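Local coordinates for protein kinectin 1 (Kinesin receptor) (PDB 4MU6) that is of unknown function but, as the effector LegC3 of Legionella pneumophila, probably acts inside the host cell, this chain being its elongated N-terminal coiled-coil domain, at residues A[220-223]-A[229-232]; A[113-118]-A[167-172]; A[20-25]-A[268-273]; A[8-13]-A[249-254]; A[103-108]-A[181-186]. All blocks are in the same frame, centred on the assembly; numbering follows the deposited sequence.

Contact 1: residues A[220-223]-A[229-232]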
# COMPACT_ATOMS: atom_id res chain seq x y z
N ASP A 220 -6.26 -0.66 -8.81
CA ASP A 220 -6.57 0.47 -7.94
C ASP A 220 -6.46 0.11 -6.46
O ASP A 220 -7.31 0.48 -5.66
CB ASP A 220 -7.96 1.06 -8.27
CG ASP A 220 -8.28 2.35 -7.48
OD1 ASP A 220 -7.43 3.26 -7.42
OD2 ASP A 220 -9.39 2.43 -6.90
N ILE A 221 -5.41 -0.63 -6.10
CA ILE A 221 -5.14 -0.86 -4.69
C ILE A 221 -4.99 0.48 -3.96
O ILE A 221 -5.45 0.63 -2.83
CB ILE A 221 -3.87 -1.71 -4.44
CG1 ILE A 221 -3.56 -1.82 -2.94
CG2 ILE A 221 -2.66 -1.11 -5.15
CD1 ILE A 221 -4.61 -2.56 -2.10
N LEU A 222 -4.38 1.46 -4.62
CA LEU A 222 -3.98 2.68 -3.91
C LEU A 222 -5.15 3.48 -3.35
O LEU A 222 -5.01 4.10 -2.30
CB LEU A 222 -3.05 3.57 -4.76
CG LEU A 222 -1.69 2.91 -5.07
CD1 LEU A 222 -0.90 3.71 -6.09
CD2 LEU A 222 -0.91 2.74 -3.78
N SER A 223 -6.30 3.44 -4.03
CA SER A 223 -7.46 4.21 -3.55
C SER A 223 -8.12 3.55 -2.34
O SER A 223 -9.00 4.13 -1.72
CB SER A 223 -8.49 4.46 -4.66
OG SER A 223 -7.93 5.15 -5.77
N ASN A 229 -0.31 5.42 3.88
CA ASN A 229 -0.21 4.00 3.58
C ASN A 229 0.15 3.68 2.12
O ASN A 229 0.91 2.74 1.86
CB ASN A 229 -1.44 3.22 4.04
CG ASN A 229 -1.46 3.04 5.55
OD1 ASN A 229 -0.41 2.90 6.18
ND2 ASN A 229 -2.66 3.06 6.15
N GLN A 230 -0.36 4.48 1.18
CA GLN A 230 0.05 4.39 -0.22
C GLN A 230 1.56 4.49 -0.32
O GLN A 230 2.20 3.81 -1.13
CB GLN A 230 -0.58 5.52 -1.04
CG GLN A 230 -2.10 5.49 -1.08
CD GLN A 230 -2.70 6.70 -1.80
OE1 GLN A 230 -1.98 7.58 -2.28
NE2 GLN A 230 -4.03 6.75 -1.87
N SER A 231 2.13 5.37 0.51
CA SER A 231 3.56 5.64 0.52
C SER A 231 4.35 4.42 0.96
O SER A 231 5.35 4.03 0.34
CB SER A 231 3.85 6.79 1.48
OG SER A 231 4.58 7.80 0.82
N ILE A 232 3.91 3.82 2.06
CA ILE A 232 4.55 2.63 2.58
C ILE A 232 4.46 1.51 1.55
O ILE A 232 5.46 0.84 1.28
CB ILE A 232 3.96 2.24 3.94
CG1 ILE A 232 4.29 3.34 4.97
CG2 ILE A 232 4.49 0.89 4.39
CD1 ILE A 232 3.54 3.27 6.29
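Leu222 and Gln230 meet in the connection that joins helix 158-217 to helix 227-273, two of the long helices of this coiled-coil domain. The CA atoms of the pair lie 5.7 Å apart, and 133 Å² of surface is buried, almost all of it by these two residues. The polar part is one bond, in which Gln230 NE2 donates a hydrogen bond to Leu222 O over 2.9 Å; its N-H...O angle of 128° marks it as weak. The same NE2 has a second weak bond to Leu225 O, so the amide spans two carbonyls of the connection. In the apolar part the side chains meet at a slant, Leu222 CD2 resting 3.9 Å from Gln230 CB. Gln230 CG also makes a van der Waals approach to Leu222 O, at 3.4 Å. Gln230 reaches this place because CG stands anti to the carbonyl carbon (chi1 -62°) and the chain then runs extended, carrying the amide off the helix. Ser223 OG, in the 3-10 turn, donates back to the syn lone pair of Asp220 OD1 at 2.6 Å. Nearby, Ile221 packs on Tyr73 of helix 43-105. The chemistry implies a modest hold: two weak bonds from one amide nitrogen, with the aliphatic stem of Gln230 adding van der Waals contact.

Contact 2: residues A[113-118]-A[167-172]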
# COMPACT_ATOMS: atom_id res chain seq x y z
N SER A 113 -35.11 33.75 36.25
CA SER A 113 -36.36 34.43 36.56
C SER A 113 -36.79 34.18 38.00
O SER A 113 -37.10 35.12 38.73
CB SER A 113 -37.46 33.98 35.59
OG SER A 113 -38.74 34.18 36.13
N GLU A 114 -36.77 32.92 38.41
CA GLU A 114 -37.06 32.50 39.78
C GLU A 114 -36.17 33.20 40.82
O GLU A 114 -36.66 33.75 41.81
CB GLU A 114 -36.89 30.98 39.92
CG GLU A 114 -38.01 30.14 39.31
CD GLU A 114 -37.70 28.64 39.36
OE1 GLU A 114 -36.51 28.27 39.41
OE2 GLU A 114 -38.65 27.82 39.35
N GLN A 115 -34.86 33.15 40.60
CA GLN A 115 -33.92 33.78 41.51
C GLN A 115 -34.16 35.28 41.59
O GLN A 115 -34.09 35.88 42.68
CB GLN A 115 -32.47 33.53 41.07
CG GLN A 115 -32.03 32.07 41.12
CD GLN A 115 -32.15 31.45 42.50
OE1 GLN A 115 -31.76 32.05 43.51
NE2 GLN A 115 -32.70 30.23 42.56
N GLN A 116 -34.43 35.89 40.44
CA GLN A 116 -34.61 37.34 40.38
C GLN A 116 -35.86 37.79 41.11
O GLN A 116 -35.87 38.83 41.76
CB GLN A 116 -34.61 37.81 38.93
CG GLN A 116 -33.21 38.03 38.41
CD GLN A 116 -33.17 38.27 36.93
OE1 GLN A 116 -34.15 38.04 36.24
NE2 GLN A 116 -32.02 38.73 36.44
N THR A 117 -36.91 36.99 40.99
CA THR A 117 -38.15 37.23 41.70
C THR A 117 -37.92 37.17 43.20
O THR A 117 -38.33 38.07 43.94
CB THR A 117 -39.19 36.19 41.29
OG1 THR A 117 -39.59 36.46 39.94
CG2 THR A 117 -40.40 36.23 42.21
N GLU A 118 -37.25 36.12 43.65
CA GLU A 118 -36.90 36.03 45.06
C GLU A 118 -35.97 37.18 45.47
O GLU A 118 -36.08 37.71 46.58
CB GLU A 118 -36.24 34.68 45.38
CG GLU A 118 -37.12 33.46 45.10
CD GLU A 118 -38.16 33.20 46.18
OE1 GLU A 118 -38.44 34.11 47.00
OE2 GLU A 118 -38.71 32.07 46.21
N ASN A 167 -26.95 38.48 48.99
CA ASN A 167 -25.65 38.11 48.44
C ASN A 167 -25.69 36.71 47.83
O ASN A 167 -25.16 36.49 46.75
CB ASN A 167 -24.54 38.21 49.49
CG ASN A 167 -23.16 37.97 48.88
OD1 ASN A 167 -22.68 38.78 48.09
ND2 ASN A 167 -22.53 36.85 49.24
N GLU A 168 -26.36 35.77 48.50
CA GLU A 168 -26.49 34.42 47.97
C GLU A 168 -27.30 34.39 46.67
O GLU A 168 -26.92 33.68 45.73
CB GLU A 168 -27.08 33.45 49.00
CG GLU A 168 -27.12 32.00 48.47
CD GLU A 168 -27.57 30.97 49.52
OE1 GLU A 168 -28.13 31.36 50.57
OE2 GLU A 168 -27.35 29.75 49.27
N ARG A 169 -28.38 35.16 46.60
CA ARG A 169 -29.19 35.20 45.38
C ARG A 169 -28.36 35.70 44.20
O ARG A 169 -28.44 35.14 43.09
CB ARG A 169 -30.42 36.10 45.54
CG ARG A 169 -31.48 35.57 46.49
CD ARG A 169 -32.10 34.30 45.98
NE ARG A 169 -33.04 33.74 46.94
CZ ARG A 169 -33.78 32.65 46.72
NH1 ARG A 169 -33.67 32.03 45.57
NH2 ARG A 169 -34.62 32.19 47.64
N GLU A 170 -27.57 36.74 44.43
CA GLU A 170 -26.78 37.36 43.36
C GLU A 170 -25.67 36.46 42.85
O GLU A 170 -25.37 36.44 41.65
CB GLU A 170 -26.20 38.70 43.82
CG GLU A 170 -27.24 39.78 44.07
CD GLU A 170 -26.62 41.16 44.25
OE1 GLU A 170 -25.94 41.39 45.28
OE2 GLU A 170 -26.81 42.01 43.35
N ILE A 171 -25.03 35.73 43.75
CA ILE A 171 -24.01 34.77 43.35
C ILE A 171 -24.66 33.66 42.53
O ILE A 171 -24.10 33.18 41.54
CB ILE A 171 -23.25 34.20 44.57
CG1 ILE A 171 -22.33 35.27 45.19
CG2 ILE A 171 -22.42 32.98 44.17
CD1 ILE A 171 -21.73 34.92 46.56
N LYS A 172 -25.85 33.24 42.95
CA LYS A 172 -26.54 32.17 42.25
C LYS A 172 -26.86 32.60 40.82
O LYS A 172 -26.67 31.85 39.88
CB LYS A 172 -27.80 31.73 43.00
CG LYS A 172 -28.62 30.65 42.28
CD LYS A 172 -27.79 29.42 41.90
CE LYS A 172 -28.68 28.33 41.33
NZ LYS A 172 -27.95 27.12 40.89
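Gln115 and Arg169 form the polar link between two antiparallel helices of the coiled-coil domain, helix 108-127 and helix 158-217, whose local axes approach to 9.6 Å at an angle of 159°. The hydrogen bond runs from Arg169 NH1 to Gln115 OE1, 2.8 Å long with an N-H...O angle of 150°. The acceptor lies close to the guanidinium plane, whereas the donor sits above the amide plane of Gln115. Both chains bend at chi2, which turns their ends into the space between the helices.

Stacking makes up the second kind of interaction. Glu118 CB stands 3.5 Å from Arg169 CZ, over the centre of one guanidinium face, and the carboxylate plane lies nearly parallel to that group. The charges add only a longer-range attraction, because Glu118 OE1 is 4.3 Å from Arg169 NH2 and well out of the guanidinium plane. Arg169 also touches Leu119 and Leu122 of helix 108-127.

The third kind is plain van der Waals packing by Lys172. Its CG stands anti to the backbone N (chi1 176°), beside the carbonyl carbon, and it is this methylene, not the ammonium end, that meets the amide: Lys172 CG lies 3.6 Å from Gln115 CD.

Contact 3: residues A[20-25]-A[268-273]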
# COMPACT_ATOMS: atom_id res chain seq x y z
N GLN A 20 16.88 -27.13 -27.93
CA GLN A 20 15.68 -26.87 -28.71
C GLN A 20 16.04 -26.34 -30.10
O GLN A 20 15.44 -26.73 -31.10
CB GLN A 20 14.75 -25.90 -27.97
CG GLN A 20 13.53 -25.50 -28.77
CD GLN A 20 12.71 -26.69 -29.21
OE1 GLN A 20 12.62 -27.69 -28.50
NE2 GLN A 20 12.12 -26.60 -30.40
N PHE A 21 17.04 -25.47 -30.14
CA PHE A 21 17.53 -24.92 -31.39
C PHE A 21 18.14 -26.01 -32.26
O PHE A 21 17.87 -26.09 -33.46
CB PHE A 21 18.57 -23.84 -31.07
CG PHE A 21 19.19 -23.20 -32.28
CD1 PHE A 21 20.34 -23.72 -32.86
CD2 PHE A 21 18.65 -22.04 -32.81
CE1 PHE A 21 20.93 -23.12 -33.95
CE2 PHE A 21 19.24 -21.43 -33.91
CZ PHE A 21 20.37 -21.97 -34.48
N LEU A 22 18.97 -26.87 -31.66
CA LEU A 22 19.62 -27.94 -32.40
C LEU A 22 18.68 -29.10 -32.74
O LEU A 22 19.07 -30.06 -33.40
CB LEU A 22 20.88 -28.43 -31.66
CG LEU A 22 22.02 -27.40 -31.63
CD1 LEU A 22 23.16 -27.80 -30.68
CD2 LEU A 22 22.56 -27.14 -33.03
N ALA A 23 17.42 -29.01 -32.29
CA ALA A 23 16.41 -29.99 -32.70
C ALA A 23 16.08 -29.79 -34.17
O ALA A 23 15.53 -30.67 -34.81
CB ALA A 23 15.16 -29.85 -31.86
N ASP A 24 16.43 -28.62 -34.69
CA ASP A 24 16.29 -28.29 -36.10
C ASP A 24 17.20 -29.19 -36.97
O ASP A 24 18.42 -29.10 -36.92
CB ASP A 24 16.63 -26.81 -36.31
CG ASP A 24 16.16 -26.28 -37.65
OD1 ASP A 24 16.16 -27.04 -38.65
OD2 ASP A 24 15.80 -25.09 -37.69
N GLU A 25 16.58 -30.05 -37.76
CA GLU A 25 17.34 -30.99 -38.56
C GLU A 25 17.71 -30.41 -39.93
O GLU A 25 18.23 -31.11 -40.80
CB GLU A 25 16.56 -32.30 -38.69
CG GLU A 25 16.12 -32.84 -37.33
CD GLU A 25 15.64 -34.28 -37.38
OE1 GLU A 25 16.03 -35.00 -38.32
OE2 GLU A 25 14.88 -34.68 -36.47
N GLN A 268 28.71 -30.29 -31.31
CA GLN A 268 29.54 -31.46 -31.51
C GLN A 268 28.65 -32.70 -31.40
O GLN A 268 28.68 -33.58 -32.28
CB GLN A 268 30.69 -31.49 -30.50
CG GLN A 268 31.74 -32.56 -30.73
CD GLN A 268 32.70 -32.24 -31.87
OE1 GLN A 268 32.37 -32.42 -33.05
NE2 GLN A 268 33.91 -31.79 -31.53
N LYS A 269 27.83 -32.75 -30.36
CA LYS A 269 26.90 -33.87 -30.17
C LYS A 269 25.94 -34.01 -31.34
O LYS A 269 25.76 -35.09 -31.87
CB LYS A 269 26.12 -33.73 -28.86
CG LYS A 269 26.99 -33.81 -27.62
CD LYS A 269 26.34 -33.16 -26.41
CE LYS A 269 25.21 -34.00 -25.83
NZ LYS A 269 24.52 -33.33 -24.68
N TYR A 270 25.33 -32.89 -31.72
CA TYR A 270 24.46 -32.82 -32.89
C TYR A 270 25.15 -33.34 -34.14
O TYR A 270 24.53 -34.02 -34.97
CB TYR A 270 24.06 -31.37 -33.09
CG TYR A 270 23.29 -31.04 -34.33
CD1 TYR A 270 21.90 -31.10 -34.34
CD2 TYR A 270 23.94 -30.59 -35.48
CE1 TYR A 270 21.18 -30.76 -35.48
CE2 TYR A 270 23.22 -30.25 -36.62
CZ TYR A 270 21.84 -30.33 -36.60
OH TYR A 270 21.10 -29.98 -37.72
N LEU A 271 26.43 -33.02 -34.29
CA LEU A 271 27.19 -33.43 -35.46
C LEU A 271 27.56 -34.92 -35.44
O LEU A 271 28.06 -35.45 -36.44
CB LEU A 271 28.45 -32.57 -35.61
CG LEU A 271 28.24 -31.11 -36.02
CD1 LEU A 271 29.59 -30.46 -36.25
CD2 LEU A 271 27.37 -31.00 -37.27
N ASN A 272 27.30 -35.58 -34.32
CA ASN A 272 27.65 -36.99 -34.18
C ASN A 272 26.40 -37.85 -34.17
O ASN A 272 26.47 -39.05 -34.40
CB ASN A 272 28.45 -37.22 -32.89
CG ASN A 272 29.86 -36.64 -32.94
OD1 ASN A 272 30.53 -36.63 -33.97
ND2 ASN A 272 30.33 -36.19 -31.79
N LYS A 273 25.26 -37.24 -33.87
CA LYS A 273 24.01 -37.97 -33.73
C LYS A 273 23.40 -38.31 -35.08
O LYS A 273 22.59 -39.24 -35.19
CB LYS A 273 23.00 -37.14 -32.94
CG LYS A 273 23.23 -37.06 -31.45
CD LYS A 273 22.68 -35.74 -30.88
CE LYS A 273 21.30 -35.37 -31.46
NZ LYS A 273 20.84 -34.01 -31.03
O HOH W 1 21.21 -30.03 -40.77
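Tyr270, near the C-terminal end of helix 227-273, reaches across to the chain leaving helix 10-22, and its ring carries this contact. With CG anti to the backbone N (chi1 173°) and the ring turned to chi2 89°, the aromatic group extends from its helix so that its hydroxyl arrives at the backbone beyond Leu22. Tyr270 OH donates to Asp24 O over 2.9 Å, in the carbonyl plane. A water donates a hydrogen bond to the hydroxyl, 3.1 Å from Tyr270 OH, and also bonds weakly to Glu25 O. Leu22 takes the other common choice, CG anti to the carbonyl carbon, which lays CD2 over one ring face, offset toward the rim near CG: this CH-pi contact places Leu22 CD2 4.3 Å from the ring centroid, 16° off the normal. Leu22 O lies 3.0 Å from Tyr270 CE1, while Leu22 CB packs 3.9 Å from Tyr270 CD1. The buried pair thus ties the end of helix 10-22 to the C-terminal part of helix 227-273 in the LegC3 N-terminal coiled-coil domain. Around it, Leu22 also packs on Phe263 and Leu267 of helix 227-273, Leu27 from the following loop touches both Leu22 and Tyr270, and neighbouring Leu271 turns to helix 280-294, packing on Leu286 and Ile290.

Contact 4: residues A[8-13]-A[249-254]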
# COMPACT_ATOMS: atom_id res chain seq x y z
N CYS A 8 16.43 -20.01 -10.74
CA CYS A 8 16.92 -20.27 -12.09
C CYS A 8 18.34 -20.82 -12.08
O CYS A 8 19.27 -20.17 -11.60
CB CYS A 8 16.85 -19.00 -12.95
SG CYS A 8 17.21 -19.26 -14.71
N ASN A 9 18.49 -22.03 -12.60
CA ASN A 9 19.79 -22.60 -12.93
C ASN A 9 20.14 -22.10 -14.31
O ASN A 9 19.62 -22.61 -15.29
CB ASN A 9 19.70 -24.12 -12.96
CG ASN A 9 21.06 -24.79 -13.12
OD1 ASN A 9 21.91 -24.36 -13.90
ND2 ASN A 9 21.27 -25.85 -12.35
N ILE A 10 21.00 -21.10 -14.41
CA ILE A 10 21.21 -20.44 -15.70
C ILE A 10 21.82 -21.37 -16.76
O ILE A 10 21.47 -21.29 -17.94
CB ILE A 10 22.02 -19.12 -15.54
CG1 ILE A 10 21.91 -18.26 -16.79
CG2 ILE A 10 23.46 -19.42 -15.20
CD1 ILE A 10 20.54 -17.65 -16.97
N GLU A 11 22.69 -22.28 -16.33
CA GLU A 11 23.34 -23.21 -17.25
C GLU A 11 22.33 -24.18 -17.84
O GLU A 11 22.33 -24.45 -19.05
CB GLU A 11 24.44 -23.99 -16.52
CG GLU A 11 25.21 -24.94 -17.42
CD GLU A 11 26.45 -25.51 -16.74
OE1 GLU A 11 27.15 -24.76 -16.02
OE2 GLU A 11 26.71 -26.72 -16.94
N GLU A 12 21.45 -24.69 -16.99
CA GLU A 12 20.42 -25.62 -17.44
C GLU A 12 19.41 -24.93 -18.37
O GLU A 12 18.87 -25.56 -19.28
CB GLU A 12 19.73 -26.20 -16.22
CG GLU A 12 18.81 -27.36 -16.49
CD GLU A 12 18.20 -27.88 -15.21
OE1 GLU A 12 18.79 -27.65 -14.14
OE2 GLU A 12 17.12 -28.51 -15.28
N LEU A 13 19.15 -23.65 -18.14
CA LEU A 13 18.21 -22.92 -19.00
C LEU A 13 18.79 -22.73 -20.41
O LEU A 13 18.12 -23.01 -21.41
CB LEU A 13 17.83 -21.57 -18.40
CG LEU A 13 16.89 -20.70 -19.25
CD1 LEU A 13 15.58 -21.42 -19.47
CD2 LEU A 13 16.63 -19.37 -18.58
N SER A 249 18.59 -8.66 -15.09
CA SER A 249 19.71 -8.18 -15.89
C SER A 249 20.98 -9.02 -15.70
O SER A 249 21.72 -9.26 -16.65
CB SER A 249 20.02 -6.71 -15.61
OG SER A 249 19.33 -5.89 -16.53
N ASP A 250 21.22 -9.46 -14.47
CA ASP A 250 22.42 -10.25 -14.16
C ASP A 250 22.34 -11.65 -14.77
O ASP A 250 23.33 -12.18 -15.26
CB ASP A 250 22.63 -10.37 -12.65
CG ASP A 250 23.06 -9.07 -12.01
OD1 ASP A 250 23.43 -8.13 -12.75
OD2 ASP A 250 23.05 -9.00 -10.76
N LEU A 251 21.15 -12.24 -14.69
CA LEU A 251 20.90 -13.56 -15.27
C LEU A 251 21.04 -13.55 -16.79
O LEU A 251 21.59 -14.48 -17.40
CB LEU A 251 19.52 -14.05 -14.85
CG LEU A 251 19.47 -14.67 -13.45
CD1 LEU A 251 18.03 -14.92 -12.99
CD2 LEU A 251 20.29 -15.97 -13.42
N ILE A 252 20.57 -12.47 -17.40
CA ILE A 252 20.74 -12.32 -18.83
C ILE A 252 22.23 -12.21 -19.18
O ILE A 252 22.71 -12.87 -20.11
CB ILE A 252 19.94 -11.14 -19.38
CG1 ILE A 252 18.44 -11.45 -19.28
CG2 ILE A 252 20.31 -10.86 -20.84
CD1 ILE A 252 17.56 -10.24 -19.27
N GLN A 253 22.97 -11.40 -18.43
CA GLN A 253 24.39 -11.25 -18.67
C GLN A 253 25.13 -12.57 -18.47
O GLN A 253 26.02 -12.89 -19.24
CB GLN A 253 25.00 -10.15 -17.79
CG GLN A 253 26.49 -9.96 -18.00
CD GLN A 253 26.85 -9.70 -19.45
OE1 GLN A 253 26.06 -9.12 -20.21
NE2 GLN A 253 28.05 -10.12 -19.85
N GLU A 254 24.75 -13.33 -17.46
CA GLU A 254 25.34 -14.64 -17.22
C GLU A 254 25.11 -15.60 -18.39
O GLU A 254 26.05 -16.22 -18.91
CB GLU A 254 24.78 -15.26 -15.94
CG GLU A 254 25.79 -16.09 -15.17
CD GLU A 254 25.35 -16.37 -13.74
OE1 GLU A 254 24.58 -15.56 -13.18
OE2 GLU A 254 25.78 -17.41 -13.19
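Ile10 loses the most surface in this contact, 83 Å², and meets the opposite segment with two branches. CG1 stands anti to the backbone N (chi1 -164°), which sends the longer branch toward Leu251 and leaves CG2 for Glu254. At the end of that branch, Ile10 CD1 lies 3.4 Å from Leu251 O and thus touches backbone as well as side chain. The methyl groups meet next to this point, with Ile10 CD1 3.9 Å from Leu251 CD2.

Leu251 comes second, with 66 Å² covered, and its CA-CB bond points at the partner segment just as that of Ile10 does. The two side chains lie side by side, running in opposite senses. The second methyl of Leu251 serves a different neighbour: Leu251 CD1 is 4.2 Å from Cys8 CB.

These residues join the first turn of helix 10-22, and the residue two places before it, to the middle of helix 227-273 in the helical coiled-coil domain. Asn9 is the N-cap of helix 10-22, and its OD1 accepts from Glu12 N at 3.1 Å with an N-H...O angle of 166°, so the helix carrying Ile10 starts from a capped end. Helix 43-105 completes the surroundings, its Leu53 touching both Cys8 and Ile252.

Glu254 contributes a smaller patch of 31 Å². Its chain is extended beyond CG and crosses Ile10 at a slant, bringing the carboxylate beside a methyl group: Glu254 OE2 is 3.7 Å from Ile10 CG2, and Glu254 CD is 3.9 Å from the same carbon. This is a van der Waals approach at an exposed margin, and Ile10 packs further along the same helix on Ala255.

Contact 5: residues A[103-108]-A[181-186]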
# COMPACT_ATOMS: atom_id res chain seq x y z
N ARG A 103 -30.81 20.23 27.83
CA ARG A 103 -31.87 20.16 28.82
C ARG A 103 -31.60 21.22 29.89
O ARG A 103 -32.51 21.93 30.30
CB ARG A 103 -31.95 18.75 29.42
CG ARG A 103 -32.96 18.59 30.54
CD ARG A 103 -33.01 17.14 31.02
NE ARG A 103 -33.35 16.24 29.91
CZ ARG A 103 -32.57 15.26 29.48
NH1 ARG A 103 -31.40 15.00 30.06
NH2 ARG A 103 -32.98 14.51 28.47
N GLU A 104 -30.34 21.36 30.31
CA GLU A 104 -30.02 22.39 31.30
C GLU A 104 -30.24 23.82 30.76
O GLU A 104 -30.85 24.66 31.42
CB GLU A 104 -28.60 22.23 31.82
CG GLU A 104 -28.22 23.26 32.87
CD GLU A 104 -26.97 22.87 33.64
OE1 GLU A 104 -26.08 22.23 33.04
OE2 GLU A 104 -26.91 23.17 34.85
N LEU A 105 -29.74 24.07 29.56
CA LEU A 105 -29.89 25.36 28.90
C LEU A 105 -31.34 25.82 28.79
O LEU A 105 -31.64 27.00 28.99
CB LEU A 105 -29.29 25.33 27.50
CG LEU A 105 -27.84 25.78 27.32
CD1 LEU A 105 -27.49 25.77 25.85
CD2 LEU A 105 -27.62 27.16 27.91
N ASN A 106 -32.24 24.90 28.44
CA ASN A 106 -33.66 25.24 28.33
C ASN A 106 -34.30 25.56 29.68
O ASN A 106 -35.44 26.04 29.73
CB ASN A 106 -34.45 24.12 27.64
CG ASN A 106 -33.97 23.87 26.22
OD1 ASN A 106 -33.52 24.78 25.54
ND2 ASN A 106 -34.05 22.62 25.79
N HIS A 107 -33.59 25.29 30.77
CA HIS A 107 -34.13 25.55 32.10
C HIS A 107 -33.52 26.78 32.78
O HIS A 107 -34.11 27.34 33.71
CB HIS A 107 -34.01 24.32 33.00
CG HIS A 107 -34.69 24.47 34.33
ND1 HIS A 107 -35.99 24.92 34.45
CD2 HIS A 107 -34.25 24.25 35.59
CE1 HIS A 107 -36.32 24.96 35.73
NE2 HIS A 107 -35.28 24.56 36.44
N ILE A 108 -32.35 27.20 32.32
CA ILE A 108 -31.65 28.34 32.93
C ILE A 108 -32.43 29.69 32.96
O ILE A 108 -32.42 30.36 33.99
CB ILE A 108 -30.23 28.50 32.33
CG1 ILE A 108 -29.39 27.26 32.66
CG2 ILE A 108 -29.56 29.76 32.86
CD1 ILE A 108 -27.97 27.33 32.16
N VAL A 181 -23.31 30.33 29.37
CA VAL A 181 -22.28 30.50 28.35
C VAL A 181 -21.36 29.26 28.26
O VAL A 181 -20.97 28.87 27.17
CB VAL A 181 -21.46 31.78 28.59
CG1 VAL A 181 -21.10 31.89 30.04
CG2 VAL A 181 -20.22 31.80 27.73
N ASN A 182 -21.05 28.64 29.39
CA ASN A 182 -20.26 27.41 29.38
C ASN A 182 -20.91 26.24 28.65
O ASN A 182 -20.25 25.52 27.90
CB ASN A 182 -19.87 26.98 30.80
CG ASN A 182 -18.75 27.81 31.35
OD1 ASN A 182 -18.06 28.49 30.59
ND2 ASN A 182 -18.55 27.77 32.66
N ASN A 183 -22.20 26.05 28.88
CA ASN A 183 -22.92 25.02 28.14
C ASN A 183 -22.95 25.35 26.66
O ASN A 183 -22.86 24.47 25.82
CB ASN A 183 -24.32 24.80 28.70
CG ASN A 183 -24.30 24.13 30.04
OD1 ASN A 183 -23.25 24.02 30.68
ND2 ASN A 183 -25.47 23.66 30.50
N LYS A 184 -23.03 26.63 26.33
CA LYS A 184 -22.99 26.99 24.92
C LYS A 184 -21.64 26.67 24.28
O LYS A 184 -21.60 26.18 23.16
CB LYS A 184 -23.41 28.43 24.68
CG LYS A 184 -24.92 28.56 24.52
CD LYS A 184 -25.29 29.92 23.95
CE LYS A 184 -25.56 30.91 25.03
NZ LYS A 184 -25.79 32.27 24.46
N ILE A 185 -20.55 26.94 25.00
CA ILE A 185 -19.22 26.60 24.50
C ILE A 185 -19.10 25.09 24.28
O ILE A 185 -18.59 24.64 23.26
CB ILE A 185 -18.12 27.13 25.44
CG1 ILE A 185 -18.06 28.66 25.35
CG2 ILE A 185 -16.75 26.51 25.12
CD1 ILE A 185 -17.30 29.33 26.48
N LYS A 186 -19.62 24.30 25.22
CA LYS A 186 -19.52 22.85 25.14
C LYS A 186 -20.38 22.32 24.00
O LYS A 186 -20.11 21.26 23.45
CB LYS A 186 -19.96 22.20 26.46
CG LYS A 186 -18.89 22.10 27.53
CD LYS A 186 -19.52 21.92 28.89
CE LYS A 186 -18.47 21.77 29.99
NZ LYS A 186 -19.09 21.94 31.34
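Leu105 and Asn183 bring the two backbones nearest, with 7.0 Å between their CA atoms. Segment 181-186 is helical throughout. Segment 103-108 runs from the end of helix 43-105 to the start of helix 108-127; His107 N bonds to Glu104 O at 2.9 Å, whereas the bonds from Ile108 N are weak.

Asn183 is buried and has the largest share of the contact, with 78 Å² covered. Its amide donates to a carboxylate, Asn183 ND2 lying 3.0 Å from Glu104 OE1 with an N-H...O angle of 166°. The bond is nearly straight, and the acceptor lies in the plane of the amide, but the nitrogen meets Glu104 OE1 from above the carboxylate plane; the two flat groups are turned 55° apart. Glu104 gets there with CG anti to the backbone N (chi1 -179°) and an extended chain that crosses Asn183 at about a right angle. Asn183 OD1 is used too, bonded to Gln179 one turn earlier on its own helix, so both ends of the amide are engaged and its rotation is restrained.

Leu105 supplies the apolar side. Its CG packs against the asparagine's methylene, Leu105 CG to Asn183 CB measuring 3.9 Å, while one methyl reaches the aliphatic stem of a lysine, with Leu105 CD1 4.0 Å from Lys184 CG. Leu187, further along helix 158-217, touches Leu105 as well, and Leu101 of helix 43-105 packs on Asn183. Such a mixture, a polar pair with a buried asparagine beside leucine packing, belongs to the helix-helix interface of this long coiled-coil domain, here where helix 43-105 gives way to helix 108-127.

The five contacts are spread along a rod-like chain with a radius of gyration of 44 Å. Contacts 2 and 5 share helix 158-217 toward one end, their centres 18 Å apart and nearest atoms about 5 Å apart without touching. Contacts 3 and 4 both pair helix 10-22 with helix 227-273 on the other side of the chain's centre, with centres 22 Å apart. Contact 1 lies 4 Å from that centre, where helix 158-217 leads into helix 227-273; its centre is 34 Å from that of contact 4 and 45 Å from that of contact 5. Contacts 2 and 3 are farthest apart, 114 Å between centres.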